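Local coordinates for pantothenate synthetase (Francisella tularensis subsp. tularensis, PDB 3N8H), which probably joins pantoate to beta-alanine to make pantothenate, using ATP and passing through a pantoyl-adenylate intermediate, at residues G33-G38 with Q82-L87; N37-L42 with L187-K192. All coordinates share one frame; numbering follows the deposited sequence.

Overall arrangement
The chain enters both contacts from strand 26-31 of the parallel sheet, through the loop that leads into helix 37-49. Interaction 1 closes a loop of 43 residues, bringing 82-87, the C-terminal part of helix 77-86 and the residue after it, back against 33-38. Interaction 2 closes a longer one of 144 residues, which brings 187-192, between strand 172-176 and helix 196-210, to the first turn of helix 37-49. The two start from the same stretch and share Asn37 and Gly38. Their centres lie 9 Å apart. Ser189 OG, and more weakly Lys192 NZ, bond to the carbonyl oxygen of Ala34. Together the contacts tie two distant parts of the chain to the nucleotide-binding turn, and both touch AMP.

Interaction 1 of 2, residues G33-G38 with Q82-L87; sequences GALHNG and QILASL. With AMP (adenosine monophosphate), chain D.
The flat group here is the imidazole of His36, which has its partners at the edge: AMP on one stretch of it and the backbone N of Gly38 on another. AMP C8 and Gly38 N lie in the ring plane. The nearest ring atom to the base is His36 CE1, 3.4 Å from AMP N7. The ring of His39 stacks with that of His36. A chi1 of 52° sets His36 CG between its own backbone N and carbonyl carbon. This turns the ND1 edge of the ring toward the helix start, where ND1 accepts a weak bond from Gly38 N (2.8 Å, 122° at the hydrogen). His36 holds the N-cap position of helix 37-49, and this is a weak capping bond.

Leu35 meets the other segment. Its methyl CD1 sits 3.6 Å from CG of Leu84, and both methyls of Leu84 come close to it as well. The two leucine side chains cross at about a right angle. The same CD1 has Ile83 CG2 beside it at 4.2 Å. Ile83 CG2 is anti to the backbone N, and this branch does the touching. Beyond Leu35, Leu84 packs on Ile43 of helix 37-49 and on Val55 and Ile57 of strand 52-57.

Near the C-terminal end of helix 77-86, Ser86 OG donates to Ile83 O at 2.8 Å. The donor is tilted 29° from the carbonyl plane. Asp80, one turn before Leu84 on this helix, accepts from the backbone N of Ala34 and of Leu35 through its two carboxylate oxygens.

The contact between the segments is therefore wholly apolar and largely buried. Leu35 packs the turn against helix 77-86, while the next residue, His36, turns its ring edge to the adenine. The carboxylate of Asp80 adds a polar grip on the same turn, and would probably offset some of the cost of burying its N-H groups.

Interaction 2 of 2, residues N37-L42 with L187-K192; sequences NGHISL and LSSRNK. With AMP (adenosine monophosphate), chain D; PRO (proline), chain C.
The first turn of helix 37-49 meets the loop that leads into the 3-10 turn 189-192, and the backbones come closest at Gly38 and Leu187, with CA atoms 5.8 Å apart. Leu187 CD1 reaches across to CB of Asn37 at 3.5 Å and lies near Gly38 N. Gly38 has no side chain, so its CA can sit 3.7 Å from AMP C6. The carbonyl O of Leu187 accepts an almost straight bond from AMP N6 (2.7 Å, 169°). It also accepts from Lys152 NZ.

His39 works through its edge. NE2 donates to AMP O1P at 2.9 Å, and ND1 accepts from the backbone N of His36. This holds the ring at two corners and fixes its rotation. Ser189 OG lies in the ring plane, 3.4 Å from His39 CE1, but its hydrogen bond goes to Ala34 O.

Arg190 is extended from CG to NE and reaches the bound proline. NH1 and NH2 both donate to PRO O, each at 2.9 Å. NH2 also forms a salt bridge with Asp69.

Leu42 CD1 packs at AMP N3 of the adenine and CD2 at AMP O4' of the ribose. His36 to His39 form the HIGH-type motif of the HUP nucleotide-binding fold. Segment 187-192 borders the same site, Leu187 at the adenine and Arg190 at the proline, and His39 is the predicted proton donor.

Interaction 1 of 2, residues G33-G38 with Q82-L87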
loop_
_atom_site.group_PDB
_atom_site.type_symbol
_atom_site.label_atom_id
_atom_site.label_comp_id
_atom_site.label_asym_id
_atom_site.label_seq_id
_atom_site.Cartn_x
_atom_site.Cartn_y
_atom_site.Cartn_z
ATOM N N GLY A 33 -10.888 19.080 5.949
ATOM C CA GLY A 33 -11.087 20.479 6.305
ATOM C C GLY A 33 -12.543 20.909 6.186
ATOM O O GLY A 33 -13.422 20.060 6.012
ATOM N N ALA A 34 -12.799 22.220 6.284
ATOM C CA ALA A 34 -14.175 22.764 6.208
ATOM C C ALA A 34 -15.080 22.089 7.243
ATOM O O ALA A 34 -16.131 21.514 6.921
ATOM C CB ALA A 34 -14.740 22.615 4.797
ATOM N N LEU A 35 -14.652 22.181 8.497
ATOM C CA LEU A 35 -15.166 21.360 9.584
ATOM C C LEU A 35 -16.601 21.670 10.006
ATOM O O LEU A 35 -16.973 22.812 10.234
ATOM C CB LEU A 35 -14.259 21.509 10.799
ATOM C CG LEU A 35 -12.814 21.116 10.547
ATOM C CD1 LEU A 35 -11.951 21.466 11.760
ATOM C CD2 LEU A 35 -12.740 19.638 10.219
ATOM N N HIS A 36 -17.400 20.627 10.145
ATOM C CA HIS A 36 -18.745 20.791 10.619
ATOM C C HIS A 36 -18.997 19.903 11.851
ATOM O O HIS A 36 -18.100 19.199 12.353
ATOM C CB HIS A 36 -19.713 20.455 9.497
ATOM C CG HIS A 36 -19.446 19.125 8.866
ATOM N ND1 HIS A 36 -19.617 17.934 9.543
ATOM C CD2 HIS A 36 -19.015 18.796 7.623
ATOM C CE1 HIS A 36 -19.310 16.931 8.740
ATOM N NE2 HIS A 36 -18.945 17.426 7.566
ATOM N N ASN A 37 -20.219 19.985 12.364
ATOM C CA ASN A 37 -20.602 19.235 13.546
ATOM C C ASN A 37 -20.386 17.724 13.398
ATOM O O ASN A 37 -20.166 17.017 14.395
ATOM C CB ASN A 37 -22.036 19.584 13.953
ATOM C CG ASN A 37 -22.129 20.926 14.665
ATOM O OD1 ASN A 37 -21.130 21.466 15.126
ATOM N ND2 ASN A 37 -23.336 21.458 14.775
ATOM N N GLY A 38 -20.435 17.231 12.162
ATOM C CA GLY A 38 -20.067 15.853 11.890
ATOM C C GLY A 38 -18.644 15.627 12.371
ATOM O O GLY A 38 -18.378 14.781 13.232
ATOM N N GLN A 82 -9.651 27.821 14.125
ATOM C CA GLN A 82 -10.422 28.323 15.277
ATOM C C GLN A 82 -11.290 27.240 15.946
ATOM O O GLN A 82 -11.361 27.158 17.186
ATOM C CB GLN A 82 -11.300 29.514 14.885
ATOM C CG GLN A 82 -10.568 30.838 14.777
ATOM C CD GLN A 82 -11.534 31.967 14.464
ATOM O OE1 GLN A 82 -12.472 31.784 13.687
ATOM N NE2 GLN A 82 -11.322 33.138 15.083
ATOM N N ILE A 83 -11.959 26.429 15.125
ATOM C CA ILE A 83 -12.774 25.334 15.641
ATOM C C ILE A 83 -11.950 24.346 16.470
ATOM O O ILE A 83 -12.304 24.011 17.606
ATOM C CB ILE A 83 -13.463 24.584 14.500
ATOM C CG1 ILE A 83 -14.652 25.403 13.994
ATOM C CG2 ILE A 83 -13.946 23.228 14.975
ATOM C CD1 ILE A 83 -14.702 25.530 12.513
ATOM N N LEU A 84 -10.837 23.898 15.895
ATOM C CA LEU A 84 -9.977 22.915 16.531
ATOM C C LEU A 84 -9.395 23.426 17.841
ATOM O O LEU A 84 -9.380 22.721 18.858
ATOM C CB LEU A 84 -8.867 22.518 15.567
ATOM C CG LEU A 84 -9.409 21.757 14.352
ATOM C CD1 LEU A 84 -8.320 21.557 13.316
ATOM C CD2 LEU A 84 -10.000 20.417 14.798
ATOM N N ALA A 85 -8.889 24.645 17.808
ATOM C CA ALA A 85 -8.410 25.290 19.024
ATOM C C ALA A 85 -9.461 25.366 20.157
ATOM O O ALA A 85 -9.126 25.179 21.332
ATOM C CB ALA A 85 -7.836 26.667 18.701
ATOM N N SER A 86 -10.728 25.627 19.825
ATOM C CA SER A 86 -11.765 25.689 20.866
ATOM C C SER A 86 -12.154 24.298 21.373
ATOM O O SER A 86 -12.813 24.156 22.411
ATOM C CB SER A 86 -13.009 26.464 20.385
ATOM O OG SER A 86 -13.605 25.852 19.256
ATOM N N LEU A 87 -11.756 23.282 20.611
ATOM C CA LEU A 87 -11.952 21.890 20.989
ATOM C C LEU A 87 -10.741 21.326 21.725
ATOM O O LEU A 87 -10.699 20.133 22.051
ATOM C CB LEU A 87 -12.261 21.052 19.741
ATOM C CG LEU A 87 -13.674 21.281 19.183
ATOM C CD1 LEU A 87 -13.881 20.601 17.836
ATOM C CD2 LEU A 87 -14.740 20.838 20.209
HETATM P P AMP D . -14.492 14.227 5.111
HETATM O O1P AMP D . -13.804 15.451 5.708
HETATM O O2P AMP D . -15.862 14.442 4.545
HETATM O O3P AMP D . -13.610 13.443 4.209
HETATM O "O5'" AMP D . -14.853 13.351 6.428
HETATM C "C5'" AMP D . -13.912 13.118 7.477
HETATM C "C4'" AMP D . -14.478 12.137 8.474
HETATM O "O4'" AMP D . -15.691 12.708 9.062
HETATM C "C3'" AMP D . -14.875 10.779 7.869
HETATM O "O3'" AMP D . -14.651 9.735 8.832
HETATM C "C2'" AMP D . -16.371 10.957 7.643
HETATM O "O2'" AMP D . -17.133 9.764 7.540
HETATM C "C1'" AMP D . -16.760 11.795 8.859
HETATM N N9 AMP D . -18.038 12.492 8.676
HETATM C C8 AMP D . -18.377 13.264 7.618
HETATM N N7 AMP D . -19.653 13.724 7.753
HETATM C C5 AMP D . -20.150 13.211 8.907
HETATM C C6 AMP D . -21.433 13.302 9.636
HETATM N N6 AMP D . -22.438 14.027 9.119
HETATM N N1 AMP D . -21.570 12.645 10.802
HETATM C C2 AMP D . -20.548 11.898 11.284
HETATM N N3 AMP D . -19.346 11.774 10.681
HETATM C C4 AMP D . -19.086 12.402 9.505
#

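Interaction 2 of 2, residues N37-L42 with L187-K192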
loop_
_atom_site.group_PDB
_atom_site.type_symbol
_atom_site.label_atom_id
_atom_site.label_comp_id
_atom_site.label_asym_id
_atom_site.label_seq_id
_atom_site.Cartn_x
_atom_site.Cartn_y
_atom_site.Cartn_z
ATOM N N ASN A 37 -20.219 19.985 12.364
ATOM C CA ASN A 37 -20.602 19.235 13.546
ATOM C C ASN A 37 -20.386 17.724 13.398
ATOM O O ASN A 37 -20.166 17.017 14.395
ATOM C CB ASN A 37 -22.036 19.584 13.953
ATOM C CG ASN A 37 -22.129 20.926 14.665
ATOM O OD1 ASN A 37 -21.130 21.466 15.126
ATOM N ND2 ASN A 37 -23.336 21.458 14.775
ATOM N N GLY A 38 -20.435 17.231 12.162
ATOM C CA GLY A 38 -20.067 15.853 11.890
ATOM C C GLY A 38 -18.644 15.627 12.371
ATOM O O GLY A 38 -18.378 14.781 13.232
ATOM N N HIS A 39 -17.713 16.400 11.831
ATOM C CA HIS A 39 -16.322 16.273 12.255
ATOM C C HIS A 39 -16.184 16.502 13.750
ATOM O O HIS A 39 -15.381 15.849 14.434
ATOM C CB HIS A 39 -15.431 17.281 11.542
ATOM C CG HIS A 39 -15.440 17.160 10.049
ATOM N ND1 HIS A 39 -15.936 18.153 9.229
ATOM C CD2 HIS A 39 -15.000 16.173 9.228
ATOM C CE1 HIS A 39 -15.792 17.784 7.965
ATOM N NE2 HIS A 39 -15.223 16.591 7.939
ATOM N N ILE A 40 -16.943 17.463 14.260
ATOM C CA ILE A 40 -16.775 17.846 15.645
ATOM C C ILE A 40 -17.137 16.690 16.581
ATOM O O ILE A 40 -16.506 16.509 17.628
ATOM C CB ILE A 40 -17.608 19.083 15.971
ATOM C CG1 ILE A 40 -17.023 20.303 15.246
ATOM C CG2 ILE A 40 -17.644 19.321 17.475
ATOM C CD1 ILE A 40 -17.853 21.599 15.454
ATOM N N SER A 41 -18.111 15.867 16.173
ATOM C CA SER A 41 -18.532 14.777 17.044
ATOM C C SER A 41 -17.418 13.758 17.113
ATOM O O SER A 41 -17.159 13.186 18.171
ATOM C CB SER A 41 -19.839 14.140 16.576
ATOM O OG SER A 41 -19.685 13.555 15.301
ATOM N N LEU A 42 -16.741 13.534 15.988
ATOM C CA LEU A 42 -15.612 12.603 15.992
ATOM C C LEU A 42 -14.500 13.116 16.912
ATOM O O LEU A 42 -13.910 12.362 17.705
ATOM C CB LEU A 42 -15.070 12.363 14.587
ATOM C CG LEU A 42 -15.710 11.254 13.727
ATOM C CD1 LEU A 42 -17.221 11.391 13.636
ATOM C CD2 LEU A 42 -15.110 11.255 12.336
ATOM N N LEU A 187 -24.920 16.072 7.860
ATOM C CA LEU A 187 -23.927 17.140 7.747
ATOM C C LEU A 187 -22.791 16.703 6.809
ATOM O O LEU A 187 -22.330 15.553 6.859
ATOM C CB LEU A 187 -23.402 17.516 9.129
ATOM C CG LEU A 187 -24.534 18.063 9.997
ATOM C CD1 LEU A 187 -24.059 18.204 11.424
ATOM C CD2 LEU A 187 -25.010 19.396 9.411
ATOM N N SER A 188 -22.373 17.608 5.923
ATOM C CA SER A 188 -21.301 17.332 4.958
ATOM C C SER A 188 -20.644 18.644 4.517
ATOM O O SER A 188 -21.334 19.654 4.388
ATOM C CB SER A 188 -21.887 16.625 3.738
ATOM O OG SER A 188 -20.903 15.853 3.080
ATOM N N SER A 189 -19.334 18.625 4.268
ATOM C CA SER A 189 -18.612 19.838 3.865
ATOM C C SER A 189 -19.145 20.424 2.558
ATOM O O SER A 189 -19.262 21.639 2.420
ATOM C CB SER A 189 -17.096 19.585 3.757
ATOM O OG SER A 189 -16.562 19.215 5.022
ATOM N N ARG A 190 -19.464 19.554 1.601
ATOM C CA ARG A 190 -19.995 20.003 0.318
ATOM C C ARG A 190 -21.334 20.743 0.473
ATOM O O ARG A 190 -21.734 21.506 -0.420
ATOM C CB ARG A 190 -20.121 18.823 -0.664
ATOM C CG ARG A 190 -18.794 18.404 -1.318
ATOM C CD ARG A 190 -19.017 17.234 -2.312
ATOM N NE ARG A 190 -17.766 16.667 -2.817
ATOM C CZ ARG A 190 -17.081 15.707 -2.195
ATOM N NH1 ARG A 190 -17.530 15.204 -1.054
ATOM N NH2 ARG A 190 -15.949 15.243 -2.711
ATOM N N ASN A 191 -22.019 20.524 1.600
ATOM C CA ASN A 191 -23.250 21.256 1.895
ATOM C C ASN A 191 -23.012 22.770 1.833
ATOM O O ASN A 191 -23.950 23.541 1.601
ATOM C CB ASN A 191 -23.798 20.928 3.305
ATOM C CG ASN A 191 -24.454 19.550 3.404
ATOM O OD1 ASN A 191 -24.379 18.733 2.485
ATOM N ND2 ASN A 191 -25.100 19.294 4.541
ATOM N N LYS A 192 -21.773 23.199 2.098
ATOM C CA LYS A 192 -21.481 24.639 2.125
ATOM C C LYS A 192 -21.596 25.229 0.720
ATOM O O LYS A 192 -21.662 26.440 0.556
ATOM C CB LYS A 192 -20.103 24.936 2.734
ATOM C CG LYS A 192 -20.003 24.575 4.220
ATOM C CD LYS A 192 -18.626 24.046 4.593
ATOM C CE LYS A 192 -18.685 23.214 5.873
ATOM N NZ LYS A 192 -17.790 23.770 6.909
HETATM P P AMP D . -14.492 14.227 5.111
HETATM O O1P AMP D . -13.804 15.451 5.708
HETATM O O2P AMP D . -15.862 14.442 4.545
HETATM O O3P AMP D . -13.610 13.443 4.209
HETATM O "O5'" AMP D . -14.853 13.351 6.428
HETATM C "C5'" AMP D . -13.912 13.118 7.477
HETATM C "C4'" AMP D . -14.478 12.137 8.474
HETATM O "O4'" AMP D . -15.691 12.708 9.062
HETATM C "C3'" AMP D . -14.875 10.779 7.869
HETATM O "O3'" AMP D . -14.651 9.735 8.832
HETATM C "C2'" AMP D . -16.371 10.957 7.643
HETATM O "O2'" AMP D . -17.133 9.764 7.540
HETATM C "C1'" AMP D . -16.760 11.795 8.859
HETATM N N9 AMP D . -18.038 12.492 8.676
HETATM C C8 AMP D . -18.377 13.264 7.618
HETATM N N7 AMP D . -19.653 13.724 7.753
HETATM C C5 AMP D . -20.150 13.211 8.907
HETATM C C6 AMP D . -21.433 13.302 9.636
HETATM N N6 AMP D . -22.438 14.027 9.119
HETATM N N1 AMP D . -21.570 12.645 10.802
HETATM C C2 AMP D . -20.548 11.898 11.284
HETATM N N3 AMP D . -19.346 11.774 10.681
HETATM C C4 AMP D . -19.086 12.402 9.505
HETATM N N PRO C . -15.298 12.543 1.858
HETATM C CA PRO C . -14.258 12.039 0.967
HETATM C C PRO C . -14.436 12.616 -0.438
HETATM O O PRO C . -15.459 13.260 -0.704
HETATM C CB PRO C . -14.514 10.531 0.965
HETATM C CG PRO C . -15.092 10.261 2.315
HETATM C CD PRO C . -15.912 11.476 2.667
#